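Local atomic coordinates of butyryl-CoA dehydrogenase (Marinomonas mediterranea, PDB entry 6CXT), a protein that belongs to the acyl-CoA dehydrogenase family of flavoproteins and holds flavin-adenine dinucleotide between its helical domains and a central beta domain. Residues 183-188 against 221-226; 137-142 against 166-171; 10-15 against 68-73; 83-88 against 244-249; 293-298 against 321-326. All coordinates share one frame; numbering follows the deposited sequence.

Contact 1 of 5, residues 183-188 against 221-226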
# COMPACT_ATOMS: atom_id res chain seq x y z
N ALA B 183 -22.39 -33.63 6.73
CA ALA B 183 -21.85 -33.76 5.39
C ALA B 183 -22.34 -35.04 4.73
O ALA B 183 -22.35 -36.12 5.36
CB ALA B 183 -20.33 -33.78 5.45
N PHE B 184 -22.69 -34.93 3.45
CA PHE B 184 -23.19 -36.08 2.67
C PHE B 184 -22.53 -36.08 1.29
O PHE B 184 -22.28 -35.01 0.73
CB PHE B 184 -24.69 -35.87 2.40
CG PHE B 184 -25.53 -35.87 3.65
CD1 PHE B 184 -25.99 -37.09 4.21
CD2 PHE B 184 -25.91 -34.66 4.24
CE1 PHE B 184 -26.79 -37.07 5.35
CE2 PHE B 184 -26.70 -34.64 5.39
CZ PHE B 184 -27.16 -35.86 5.93
N VAL B 185 -22.24 -37.25 0.77
CA VAL B 185 -21.84 -37.41 -0.63
C VAL B 185 -23.12 -37.73 -1.39
O VAL B 185 -23.79 -38.73 -1.08
CB VAL B 185 -20.85 -38.57 -0.81
CG1 VAL B 185 -20.55 -38.81 -2.29
CG2 VAL B 185 -19.57 -38.29 -0.05
N VAL B 186 -23.49 -36.89 -2.35
CA VAL B 186 -24.76 -37.01 -3.06
C VAL B 186 -24.44 -37.38 -4.52
O VAL B 186 -23.90 -36.54 -5.26
CB VAL B 186 -25.59 -35.73 -2.98
CG1 VAL B 186 -26.92 -35.87 -3.73
CG2 VAL B 186 -25.82 -35.34 -1.53
N PRO B 187 -24.74 -38.60 -4.93
CA PRO B 187 -24.47 -38.93 -6.33
C PRO B 187 -25.31 -38.08 -7.30
O PRO B 187 -26.42 -37.74 -7.02
CB PRO B 187 -24.81 -40.42 -6.42
CG PRO B 187 -24.84 -40.90 -5.03
CD PRO B 187 -25.25 -39.74 -4.18
N ARG B 188 -24.71 -37.72 -8.42
CA ARG B 188 -25.35 -36.93 -9.45
C ARG B 188 -26.67 -37.55 -9.96
O ARG B 188 -27.56 -36.84 -10.19
CB ARG B 188 -24.40 -36.71 -10.62
CG ARG B 188 -24.88 -35.83 -11.75
CD ARG B 188 -25.36 -34.47 -11.33
NE ARG B 188 -25.64 -33.59 -12.44
CZ ARG B 188 -24.73 -32.97 -13.17
NH1 ARG B 188 -23.46 -33.15 -12.92
NH2 ARG B 188 -25.11 -32.19 -14.15
N LYS B 221 -28.21 -43.52 4.12
CA LYS B 221 -27.37 -43.02 5.21
C LYS B 221 -25.89 -43.38 5.08
O LYS B 221 -25.07 -42.66 5.62
CB LYS B 221 -27.90 -43.48 6.57
CG LYS B 221 -27.69 -44.96 6.82
CD LYS B 221 -28.18 -45.36 8.20
CE LYS B 221 -28.02 -46.86 8.39
NZ LYS B 221 -28.59 -47.23 9.71
N ASP B 222 -25.54 -44.45 4.36
CA ASP B 222 -24.12 -44.77 4.17
C ASP B 222 -23.38 -43.70 3.34
O ASP B 222 -22.18 -43.75 3.22
CB ASP B 222 -23.94 -46.12 3.46
CG ASP B 222 -24.43 -47.32 4.30
OD1 ASP B 222 -24.80 -47.17 5.51
OD2 ASP B 222 -24.44 -48.44 3.73
N TYR B 223 -24.12 -42.79 2.71
CA TYR B 223 -23.51 -41.65 1.99
C TYR B 223 -23.13 -40.48 2.91
O TYR B 223 -22.46 -39.55 2.44
CB TYR B 223 -24.43 -41.16 0.85
CG TYR B 223 -24.35 -42.05 -0.36
CD1 TYR B 223 -23.21 -42.09 -1.16
CD2 TYR B 223 -25.43 -42.92 -0.69
CE1 TYR B 223 -23.11 -42.94 -2.25
CE2 TYR B 223 -25.35 -43.77 -1.80
CZ TYR B 223 -24.20 -43.77 -2.57
OH TYR B 223 -24.13 -44.61 -3.63
N ALA B 224 -23.55 -40.51 4.19
CA ALA B 224 -23.12 -39.50 5.18
C ALA B 224 -21.63 -39.64 5.42
O ALA B 224 -21.08 -40.75 5.46
CB ALA B 224 -23.91 -39.58 6.49
N LEU B 225 -20.96 -38.48 5.51
CA LEU B 225 -19.57 -38.41 5.92
C LEU B 225 -19.55 -38.08 7.42
O LEU B 225 -20.11 -37.05 7.85
CB LEU B 225 -18.87 -37.31 5.14
CG LEU B 225 -17.93 -37.64 3.99
CD1 LEU B 225 -18.31 -38.93 3.28
CD2 LEU B 225 -17.78 -36.44 3.07
N GLY B 226 -18.91 -38.94 8.20
CA GLY B 226 -18.83 -38.78 9.66
C GLY B 226 -20.19 -38.99 10.30
O GLY B 226 -21.05 -39.61 9.71
O HOH W 1 -21.21 -35.01 9.11

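Contact 2 of 5, residues 137-142 against 166-171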
# COMPACT_ATOMS: atom_id res chain seq x y z
N LEU B 137 -27.23 -22.87 7.56
CA LEU B 137 -27.49 -23.41 6.20
C LEU B 137 -28.99 -23.68 6.03
O LEU B 137 -29.58 -24.38 6.88
CB LEU B 137 -26.63 -24.65 5.93
CG LEU B 137 -25.11 -24.46 6.03
CD1 LEU B 137 -24.44 -25.77 5.79
CD2 LEU B 137 -24.61 -23.40 5.02
N ALA B 138 -29.58 -23.07 5.00
CA ALA B 138 -30.96 -23.30 4.59
C ALA B 138 -31.21 -24.71 3.98
O ALA B 138 -32.32 -25.21 4.05
CB ALA B 138 -31.45 -22.22 3.65
N THR B 139 -30.17 -25.34 3.44
CA THR B 139 -30.26 -26.71 2.94
C THR B 139 -30.44 -27.64 4.16
O THR B 139 -29.66 -27.60 5.10
CB THR B 139 -29.03 -27.11 2.12
OG1 THR B 139 -28.93 -26.20 0.99
CG2 THR B 139 -29.15 -28.60 1.58
N THR B 140 -31.49 -28.48 4.11
CA THR B 140 -31.82 -29.39 5.26
C THR B 140 -31.64 -30.84 4.87
O THR B 140 -31.71 -31.19 3.68
CB THR B 140 -33.26 -29.21 5.71
OG1 THR B 140 -34.12 -29.45 4.60
CG2 THR B 140 -33.49 -27.80 6.20
N ALA B 141 -31.35 -31.70 5.86
CA ALA B 141 -31.37 -33.12 5.62
C ALA B 141 -32.26 -33.74 6.72
O ALA B 141 -31.96 -33.57 7.88
CB ALA B 141 -29.98 -33.70 5.66
N GLN B 142 -33.33 -34.43 6.33
CA GLN B 142 -34.26 -35.09 7.27
C GLN B 142 -34.04 -36.62 7.25
O GLN B 142 -34.00 -37.24 6.17
CB GLN B 142 -35.70 -34.71 6.91
CG GLN B 142 -36.77 -35.18 7.89
CD GLN B 142 -36.76 -34.44 9.24
OE1 GLN B 142 -35.74 -34.41 9.96
NE2 GLN B 142 -37.89 -33.85 9.59
N TYR B 166 -21.67 -34.72 -5.38
CA TYR B 166 -21.59 -33.47 -4.60
C TYR B 166 -21.31 -33.78 -3.17
O TYR B 166 -21.96 -34.65 -2.58
CB TYR B 166 -22.88 -32.71 -4.67
CG TYR B 166 -23.21 -32.37 -6.08
CD1 TYR B 166 -22.59 -31.27 -6.72
CD2 TYR B 166 -24.10 -33.17 -6.82
CE1 TYR B 166 -22.89 -30.94 -8.06
CE2 TYR B 166 -24.39 -32.86 -8.17
CZ TYR B 166 -23.80 -31.75 -8.77
OH TYR B 166 -24.06 -31.50 -10.11
N VAL B 167 -20.30 -33.12 -2.57
CA VAL B 167 -20.19 -33.17 -1.08
C VAL B 167 -21.02 -32.00 -0.59
O VAL B 167 -20.67 -30.84 -0.82
CB VAL B 167 -18.71 -33.11 -0.64
CG1 VAL B 167 -18.58 -33.14 0.87
CG2 VAL B 167 -17.93 -34.23 -1.28
N VAL B 168 -22.11 -32.29 0.10
CA VAL B 168 -23.15 -31.29 0.37
C VAL B 168 -23.21 -31.17 1.89
O VAL B 168 -23.14 -32.19 2.57
CB VAL B 168 -24.49 -31.78 -0.17
CG1 VAL B 168 -25.63 -30.81 0.15
CG2 VAL B 168 -24.38 -31.99 -1.67
N TYR B 169 -23.32 -29.94 2.38
CA TYR B 169 -23.35 -29.65 3.81
C TYR B 169 -24.75 -29.14 4.07
O TYR B 169 -25.23 -28.24 3.38
CB TYR B 169 -22.20 -28.62 4.21
CG TYR B 169 -20.83 -29.24 4.06
CD1 TYR B 169 -20.14 -29.21 2.84
CD2 TYR B 169 -20.21 -29.82 5.13
CE1 TYR B 169 -18.91 -29.82 2.70
CE2 TYR B 169 -18.96 -30.41 5.01
CZ TYR B 169 -18.32 -30.39 3.80
OH TYR B 169 -17.09 -30.98 3.71
N ALA B 170 -25.45 -29.76 5.05
CA ALA B 170 -26.89 -29.52 5.21
C ALA B 170 -27.21 -29.41 6.72
O ALA B 170 -26.50 -29.98 7.50
CB ALA B 170 -27.71 -30.64 4.57
N THR B 171 -28.25 -28.67 7.07
CA THR B 171 -28.65 -28.61 8.49
C THR B 171 -29.47 -29.88 8.85
O THR B 171 -30.54 -30.11 8.26
CB THR B 171 -29.47 -27.36 8.75
OG1 THR B 171 -28.66 -26.24 8.39
CG2 THR B 171 -29.83 -27.24 10.28
O HOH W 2 -26.97 -24.71 9.78

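Contact 3 of 5, residues 10-15 against 68-73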
# COMPACT_ATOMS: atom_id res chain seq x y z
N ALA B 10 12.57 -33.53 -5.94
CA ALA B 10 13.07 -32.77 -7.13
C ALA B 10 12.68 -33.37 -8.46
O ALA B 10 12.32 -32.66 -9.42
CB ALA B 10 14.57 -32.57 -7.07
N GLU B 11 12.80 -34.70 -8.54
CA GLU B 11 12.43 -35.42 -9.74
C GLU B 11 10.94 -35.25 -10.09
O GLU B 11 10.57 -35.02 -11.26
CB GLU B 11 12.83 -36.92 -9.64
CG GLU B 11 12.82 -37.64 -10.97
CD GLU B 11 13.28 -36.74 -12.11
OE1 GLU B 11 14.45 -36.29 -12.07
OE2 GLU B 11 12.45 -36.45 -13.03
N LEU B 12 10.10 -35.40 -9.08
CA LEU B 12 8.67 -35.23 -9.24
C LEU B 12 8.34 -33.80 -9.67
O LEU B 12 7.48 -33.58 -10.52
CB LEU B 12 7.96 -35.58 -7.94
CG LEU B 12 7.92 -37.09 -7.64
CD1 LEU B 12 7.78 -37.32 -6.15
CD2 LEU B 12 6.81 -37.77 -8.43
N PHE B 13 9.04 -32.82 -9.08
CA PHE B 13 8.82 -31.43 -9.46
C PHE B 13 9.20 -31.21 -10.91
O PHE B 13 8.45 -30.59 -11.68
CB PHE B 13 9.62 -30.53 -8.54
CG PHE B 13 9.41 -29.06 -8.79
CD1 PHE B 13 8.18 -28.43 -8.43
CD2 PHE B 13 10.44 -28.28 -9.31
CE1 PHE B 13 8.03 -27.06 -8.62
CE2 PHE B 13 10.27 -26.88 -9.52
CZ PHE B 13 9.08 -26.28 -9.17
N GLU B 14 10.35 -31.73 -11.32
CA GLU B 14 10.74 -31.57 -12.72
C GLU B 14 9.75 -32.26 -13.64
O GLU B 14 9.45 -31.75 -14.73
CB GLU B 14 12.15 -32.13 -12.98
CG GLU B 14 13.29 -31.27 -12.40
CD GLU B 14 13.19 -29.79 -12.77
OE1 GLU B 14 13.31 -28.93 -11.85
OE2 GLU B 14 13.00 -29.48 -13.99
N HIS B 15 9.22 -33.40 -13.19
CA HIS B 15 8.21 -34.16 -13.97
C HIS B 15 6.94 -33.28 -14.17
O HIS B 15 6.46 -33.10 -15.31
CB HIS B 15 7.95 -35.53 -13.29
CG HIS B 15 6.98 -36.42 -14.01
ND1 HIS B 15 7.01 -36.64 -15.38
CD2 HIS B 15 5.96 -37.19 -13.54
CE1 HIS B 15 6.04 -37.47 -15.71
NE2 HIS B 15 5.40 -37.83 -14.62
N ILE B 68 2.16 -30.70 -2.44
CA ILE B 68 2.09 -29.27 -2.81
C ILE B 68 3.20 -28.87 -3.80
O ILE B 68 3.02 -28.00 -4.65
CB ILE B 68 1.96 -28.29 -1.60
CG1 ILE B 68 3.17 -28.29 -0.69
CG2 ILE B 68 0.66 -28.54 -0.82
CD1 ILE B 68 4.18 -27.22 -1.07
N LYS B 69 4.37 -29.52 -3.67
CA LYS B 69 5.48 -29.19 -4.57
C LYS B 69 5.13 -29.58 -5.98
O LYS B 69 5.45 -28.86 -6.94
CB LYS B 69 6.79 -29.87 -4.10
CG LYS B 69 8.05 -29.51 -4.89
CD LYS B 69 8.37 -28.01 -4.89
CE LYS B 69 9.78 -27.77 -5.40
NZ LYS B 69 10.07 -26.29 -5.34
N ILE B 70 4.48 -30.74 -6.14
CA ILE B 70 4.09 -31.16 -7.50
C ILE B 70 3.01 -30.20 -8.04
O ILE B 70 3.04 -29.79 -9.21
CB ILE B 70 3.56 -32.61 -7.48
CG1 ILE B 70 4.75 -33.58 -7.31
CG2 ILE B 70 2.72 -32.94 -8.74
CD1 ILE B 70 4.25 -34.94 -6.77
N ILE B 71 2.07 -29.83 -7.18
CA ILE B 71 0.99 -28.95 -7.62
C ILE B 71 1.58 -27.59 -8.06
O ILE B 71 1.15 -26.98 -9.04
CB ILE B 71 -0.06 -28.77 -6.48
CG1 ILE B 71 -0.80 -30.11 -6.25
CG2 ILE B 71 -1.07 -27.67 -6.84
CD1 ILE B 71 -1.74 -30.08 -5.04
N GLU B 72 2.54 -27.09 -7.26
CA GLU B 72 3.22 -25.84 -7.61
C GLU B 72 3.84 -25.95 -8.98
O GLU B 72 3.70 -25.03 -9.80
CB GLU B 72 4.32 -25.55 -6.60
CG GLU B 72 5.09 -24.27 -6.89
CD GLU B 72 6.31 -24.10 -5.98
OE1 GLU B 72 6.44 -24.84 -4.97
OE2 GLU B 72 7.17 -23.24 -6.29
N GLY B 73 4.53 -27.08 -9.23
CA GLY B 73 5.14 -27.31 -10.54
C GLY B 73 4.11 -27.26 -11.65
O GLY B 73 4.32 -26.65 -12.72

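Contact 4 of 5, residues 83-88 against 244-249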
# COMPACT_ATOMS: atom_id res chain seq x y z
N LEU B 83 -8.34 -24.98 -14.93
CA LEU B 83 -8.39 -26.46 -14.96
C LEU B 83 -7.74 -27.06 -13.71
O LEU B 83 -8.29 -27.98 -13.08
CB LEU B 83 -7.77 -27.03 -16.25
CG LEU B 83 -7.72 -28.58 -16.33
CD1 LEU B 83 -9.12 -29.14 -16.28
CD2 LEU B 83 -7.09 -29.03 -17.64
N LEU B 84 -6.57 -26.55 -13.33
CA LEU B 84 -5.89 -26.99 -12.11
C LEU B 84 -6.76 -26.76 -10.89
O LEU B 84 -6.78 -27.59 -9.98
CB LEU B 84 -4.54 -26.28 -11.95
CG LEU B 84 -3.53 -26.71 -13.02
CD1 LEU B 84 -2.26 -25.86 -12.84
CD2 LEU B 84 -3.21 -28.24 -12.97
N PHE B 85 -7.41 -25.61 -10.87
CA PHE B 85 -8.30 -25.20 -9.78
C PHE B 85 -9.47 -26.21 -9.66
O PHE B 85 -9.74 -26.69 -8.59
CB PHE B 85 -8.82 -23.82 -10.07
CG PHE B 85 -9.95 -23.38 -9.17
CD1 PHE B 85 -9.76 -23.18 -7.82
CD2 PHE B 85 -11.20 -23.09 -9.72
CE1 PHE B 85 -10.84 -22.79 -6.98
CE2 PHE B 85 -12.29 -22.69 -8.91
CZ PHE B 85 -12.10 -22.51 -7.54
N ALA B 86 -10.14 -26.49 -10.78
CA ALA B 86 -11.22 -27.55 -10.81
C ALA B 86 -10.70 -28.85 -10.20
O ALA B 86 -11.42 -29.52 -9.41
CB ALA B 86 -11.73 -27.76 -12.24
N GLY B 87 -9.49 -29.24 -10.59
CA GLY B 87 -8.90 -30.51 -10.17
C GLY B 87 -8.62 -30.48 -8.69
O GLY B 87 -8.79 -31.49 -7.99
N ALA B 88 -8.15 -29.33 -8.17
CA ALA B 88 -7.79 -29.25 -6.77
C ALA B 88 -9.02 -29.16 -5.88
O ALA B 88 -9.01 -29.65 -4.76
CB ALA B 88 -6.82 -28.05 -6.54
N CYS B 244 -4.75 -24.85 2.08
CA CYS B 244 -3.33 -25.18 2.09
C CYS B 244 -2.82 -25.61 0.71
O CYS B 244 -1.83 -25.01 0.18
CB CYS B 244 -3.04 -26.31 3.09
SG CYS B 244 -1.28 -26.72 3.30
N CYS B 245 -3.45 -26.62 0.12
CA CYS B 245 -2.87 -27.28 -1.03
C CYS B 245 -3.32 -26.69 -2.36
O CYS B 245 -2.56 -26.67 -3.29
CB CYS B 245 -3.23 -28.78 -1.02
SG CYS B 245 -2.63 -29.61 0.51
N LEU B 246 -4.58 -26.26 -2.46
CA LEU B 246 -5.09 -25.77 -3.75
C LEU B 246 -4.27 -24.53 -4.17
O LEU B 246 -3.94 -24.35 -5.34
CB LEU B 246 -6.60 -25.49 -3.68
CG LEU B 246 -7.30 -24.94 -4.94
CD1 LEU B 246 -8.78 -25.33 -4.96
CD2 LEU B 246 -7.19 -23.39 -5.04
N PHE B 247 -3.88 -23.72 -3.19
CA PHE B 247 -3.24 -22.39 -3.47
C PHE B 247 -1.79 -22.54 -3.92
O PHE B 247 -1.19 -21.58 -4.44
CB PHE B 247 -3.42 -21.46 -2.24
CG PHE B 247 -4.84 -20.91 -2.17
CD1 PHE B 247 -5.93 -21.77 -1.76
CD2 PHE B 247 -5.13 -19.62 -2.58
CE1 PHE B 247 -7.22 -21.33 -1.85
CE2 PHE B 247 -6.45 -19.15 -2.62
CZ PHE B 247 -7.49 -20.02 -2.27
N ALA B 248 -1.23 -23.74 -3.78
CA ALA B 248 0.07 -24.06 -4.41
C ALA B 248 0.04 -23.78 -5.92
O ALA B 248 1.07 -23.38 -6.49
CB ALA B 248 0.44 -25.51 -4.16
N ILE B 249 -1.13 -23.95 -6.56
CA ILE B 249 -1.29 -23.63 -7.99
C ILE B 249 -0.75 -22.21 -8.29
O ILE B 249 0.01 -21.97 -9.28
CB ILE B 249 -2.76 -23.71 -8.46
CG1 ILE B 249 -3.30 -25.17 -8.32
CG2 ILE B 249 -2.90 -23.23 -9.90
CD1 ILE B 249 -4.83 -25.20 -8.40

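Contact 5 of 5, residues 293-298 against 321-326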
# COMPACT_ATOMS: atom_id res chain seq x y z
N GLU B 293 8.74 -15.13 -3.15
CA GLU B 293 9.55 -15.93 -2.19
C GLU B 293 8.80 -16.08 -0.87
O GLU B 293 8.73 -17.18 -0.30
CB GLU B 293 10.96 -15.35 -1.94
CG GLU B 293 11.80 -16.32 -1.10
CD GLU B 293 13.05 -15.68 -0.48
OE1 GLU B 293 12.97 -15.23 0.68
OE2 GLU B 293 14.10 -15.60 -1.17
N SER B 294 8.26 -14.96 -0.39
CA SER B 294 7.48 -14.94 0.81
C SER B 294 6.29 -15.92 0.74
O SER B 294 6.14 -16.76 1.65
CB SER B 294 6.95 -13.53 0.99
OG SER B 294 6.01 -13.49 2.08
N ALA B 295 5.46 -15.82 -0.30
CA ALA B 295 4.23 -16.65 -0.40
C ALA B 295 4.60 -18.15 -0.47
O ALA B 295 3.94 -18.99 0.19
CB ALA B 295 3.41 -16.24 -1.62
N ARG B 296 5.67 -18.46 -1.23
CA ARG B 296 6.15 -19.85 -1.38
C ARG B 296 6.62 -20.41 -0.04
O ARG B 296 6.31 -21.56 0.29
CB ARG B 296 7.27 -19.93 -2.43
CG ARG B 296 7.81 -21.33 -2.60
CD ARG B 296 8.90 -21.41 -3.64
NE ARG B 296 8.41 -21.15 -4.99
CZ ARG B 296 8.85 -20.17 -5.77
NH1 ARG B 296 9.79 -19.32 -5.33
NH2 ARG B 296 8.39 -20.05 -7.00
N LEU B 297 7.42 -19.65 0.70
CA LEU B 297 7.88 -20.10 2.02
C LEU B 297 6.68 -20.31 2.97
O LEU B 297 6.71 -21.20 3.80
CB LEU B 297 8.82 -19.05 2.65
CG LEU B 297 10.22 -19.03 1.91
CD1 LEU B 297 11.09 -17.84 2.36
CD2 LEU B 297 11.00 -20.34 2.14
N MET B 298 5.69 -19.40 2.94
CA MET B 298 4.51 -19.51 3.76
C MET B 298 3.72 -20.77 3.43
O MET B 298 3.21 -21.39 4.35
CB MET B 298 3.62 -18.25 3.63
CG MET B 298 4.42 -17.12 4.25
SD MET B 298 3.52 -15.58 4.08
CE MET B 298 2.26 -15.77 5.32
N LEU B 321 -4.03 -16.37 2.40
CA LEU B 321 -4.12 -14.91 2.26
C LEU B 321 -2.91 -14.37 1.47
O LEU B 321 -3.09 -13.62 0.52
CB LEU B 321 -4.17 -14.27 3.66
CG LEU B 321 -4.23 -12.75 3.75
CD1 LEU B 321 -5.50 -12.27 3.07
CD2 LEU B 321 -4.14 -12.32 5.25
N ALA B 322 -1.71 -14.73 1.89
CA ALA B 322 -0.51 -14.15 1.27
C ALA B 322 -0.44 -14.57 -0.20
O ALA B 322 -0.09 -13.73 -1.05
CB ALA B 322 0.74 -14.60 2.01
N ILE B 323 -0.73 -15.85 -0.51
CA ILE B 323 -0.63 -16.33 -1.89
C ILE B 323 -1.65 -15.60 -2.77
O ILE B 323 -1.31 -15.11 -3.88
CB ILE B 323 -0.86 -17.87 -1.99
CG1 ILE B 323 0.35 -18.59 -1.36
CG2 ILE B 323 -1.04 -18.33 -3.46
CD1 ILE B 323 0.09 -20.07 -1.08
N SER B 324 -2.91 -15.54 -2.30
CA SER B 324 -3.97 -15.04 -3.14
C SER B 324 -3.75 -13.50 -3.33
O SER B 324 -3.90 -12.98 -4.45
CB SER B 324 -5.35 -15.34 -2.52
OG SER B 324 -5.44 -14.74 -1.22
N GLU B 325 -3.35 -12.82 -2.25
CA GLU B 325 -3.06 -11.36 -2.37
C GLU B 325 -1.84 -11.08 -3.28
O GLU B 325 -1.88 -10.14 -4.11
CB GLU B 325 -2.95 -10.64 -1.00
CG GLU B 325 -4.30 -10.71 -0.22
CD GLU B 325 -5.42 -9.88 -0.83
OE1 GLU B 325 -5.20 -9.05 -1.77
OE2 GLU B 325 -6.61 -10.01 -0.37
N ALA B 326 -0.81 -11.90 -3.12
CA ALA B 326 0.37 -11.73 -4.00
C ALA B 326 -0.01 -11.99 -5.46
O ALA B 326 0.49 -11.32 -6.36
CB ALA B 326 1.53 -12.64 -3.54

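Contact 1 of 5, residues 183-188 against 221-226
One face of the Tyr223 ring carries the pyrrolidine of Pro187: CG stands 3.7 Å above the ring plane, displaced toward the rim, and lies 3.8 Å from Tyr223 CZ in a CH-pi contact. Tyr223 CG, anti to its carbonyl carbon (chi1 -78°), and CB both lie close to Val185 O, CB at 3.2 Å; that carbonyl oxygen is buried without a hydrogen-bonding partner in the model. The Phe184 ring meets Ala224 obliquely, CD1 lying 4.0 Å from Ala224 CB. Two backbone bonds join the antiparallel chains: Val185 N reaches Tyr223 O at 2.9 Å and almost straight, and Leu225 N reaches Ala183 O at 2.7 Å. A water accepts from Ala183 N and donates to Leu225 O, bridging the chains beyond the second bond. On the side of the sheet that bears Ala183 and Leu225, Val185 CG2 touches Leu225 CD1 at 3.6 Å. The short, weakly bonded strand 224-225 lies at the edge of the sheet within this chain, next to strand 181-187, whose other neighbour is strand 165-171. Helix 104-114 packs on Val185, Tyr223 and Leu225 through Leu106, whereas Phe184 turns to Tyr148, Leu150 and Ile219 of the second sheet.

Contact 2 of 5, residues 137-142 against 166-171
Thr171 grips the 137-142 segment with three groups. Its hydroxyl OG1 donates to Leu137 O at 2.6 Å, its N donates to Thr139 O at 2.6 Å, and its O accepts from Ala141 N at 3.0 Å. The hydroxyl approaches the Leu137 carbonyl at a C=O...donor angle of 130°. With OG1 anti to the carbonyl carbon (chi1 -58°), the hydroxyl sits on the backbone N side, where it also accepts from a water that takes the N-H of Leu137; one side-chain oxygen therefore holds Leu137 O directly and Leu137 N through the water. Apolar contacts flank the polar core. Leu137 CD1 touches Tyr169 CB at 4.0 Å, while Ala170 CB lies 3.9 Å from Thr139 CG2 and 4.0 Å from Ala141 CB. In the next shell, Glu127 binds both Ala138 N and Thr139 OG1 and probably helps fix the segment leading into the strand, and Lys154 NZ bonds to Tyr169 O. The strand axes cross at 73°, and Thr140 with Thr171 forms a single bridge. The bridge links two sheets of the middle domain: strand 140-144 edges one, beside strand 147-158, and strand 165-171 runs inside the other, between strands 121-124 and 181-187.

Contact 3 of 5, residues 10-15 against 68-73
Phe13 and Lys69 both send CG anti to the backbone N, and a bend at chi2 of Lys69 (59°) helps bring its chain over the phenyl ring. Lys69 CE lies over one face, 3.5 Å above the plane and shifted toward the rim, its nearest ring atom being CD1 of Phe13 at 3.5 Å. The ammonium NZ stands 4.0 Å from the centroid of the Phe13 ring, 13° off the normal, so CH-pi and cation-pi contacts share a face. At the ring edge, in plane, Lys69 O approaches Phe13 CD1 to 3.1 Å. Gly73, which has no side chain, lets the ring come close: its CA is 3.5 Å from Phe13 CE1. Beside this pair, Leu12 CB meets Ile70 CG1 at 3.8 Å. Tyr300 OH bonds to the ammonium and, with the Glu72 carboxylate in a long, weak ion pair, would probably steady the positive charge over the ring; Arg296 pairs with Glu72 on the carboxylate's other oxygen, OE2. The segment axes, 8.2 Å apart, run in the same general direction, inclined by 27°, as helices 7-19 and 64-77 pack in the all-helical N-terminal domain of the acyl-CoA dehydrogenase fold.

Contact 4 of 5, residues 83-88 against 244-249
Leu246 and Ile249 point side by side at the helix that carries Leu84, Phe85 and Ala88, and their branches interlock with it. Leu246 CG, anti to the backbone N (chi1 179°), rests 3.5 Å from Ala88 CB, and from there its two methyls fan out beside the Phe85 ring. CD1 comes to 3.7 Å from Phe85 CD1 at an oblique angle, whereas CD2 lies at the ring edge, in plane, 3.8 Å from the same Phe85 CD1. The leucine thus wedges between the small methyl of Ala88 and one margin of the aromatic ring. Ile249 works one turn away. Its chi2 is near 164°, which carries CD1 out to the helix backbone, 3.5 Å from Leu84 O and 3.6 Å from Phe85 N; that methyl also touches Leu84 CB at 3.7 Å and Ala88 CB at 3.9 Å. Leu84 lies obliquely across Ile249, with its CD1 near CG2 of the isoleucine. All five residues are buried; the side chains that meet are all apolar, and the segments are joined by van der Waals contact alone. Leu84 O finds its outside partner in the hydroxyl of Tyr46. The chain that presents Leu246 and Ile249 makes a type I turn from Cys245 to Ala248 between helices 231-245 and 248-267. Here the N-terminal and C-terminal helical domains of the acyl-CoA dehydrogenase fold meet near the centre of the chain, beside the ligand site: Phe85 touches both FAD and the bound pyrrole-2-carbothioate ligand, FK4.

Contact 5 of 5, residues 293-298 against 321-326
Ala322 opens the run of contacts along 321-326, its methyl meeting the thioether of Met298. Sulfur SD lies 3.6 Å from Ala322 CB and the terminal methyl CE 3.8 Å from the same carbon. The methionine chain is extended to its sulfur, then bends at chi3 (75°), so that CE as well as SD lies against the alanine. Ile323 follows, with CG1 anti to the carbonyl carbon (chi1 -70°). Ile323 CG1 lies 3.9 Å from both CB and O of Ala295, and the backbones come close here, the CA atoms of Ala295 and Ile323 being 5.1 Å apart. One turn beyond Ala322, Ala326 adds a looser touch, its CB 4.5 Å from Ala295 CB. Ala295 therefore sits against Ile323 and Ala326, while its CB also nears Ala322 O at 4.3 Å. Small side chains on both helices allow the segment axes to approach to 8.8 Å, at 150° between their directions, which is an antiparallel packing. Outward from this seam, Ile323 continues onto Phe247, Phe250 and Val251, and Glu325 makes a salt bridge with Arg336 of a third subunit. Ser294 bonds to Ser294 of a second subunit, against whose Glu293 Met298 also packs. Helices 279-306 and 313-338 are thus neighbours in the C-terminal helical bundle, with helix 248-267 along one flank and helix 366-377 touching Leu321.

Overall arrangement
Contact 3 closes first along the chain; contact 4 then spans a long loop in which contacts 2 and 1 are nested in that order, and contact 5 comes last. Contacts 1 and 2, with centres 10 Å apart, share the middle-domain sheet through neighbouring strands 165-171 and 181-187. The other three form a helical group: contact 4, about 4 Å from the chain centre, touches contact 3 through Ile68 and Ile71 and contact 5 through Phe247, while a salt bridge from Glu72 to Arg296 ties contacts 3 and 5. Two helical domains thus join around contact 4, about 23 to 25 Å between centres from the beta contacts.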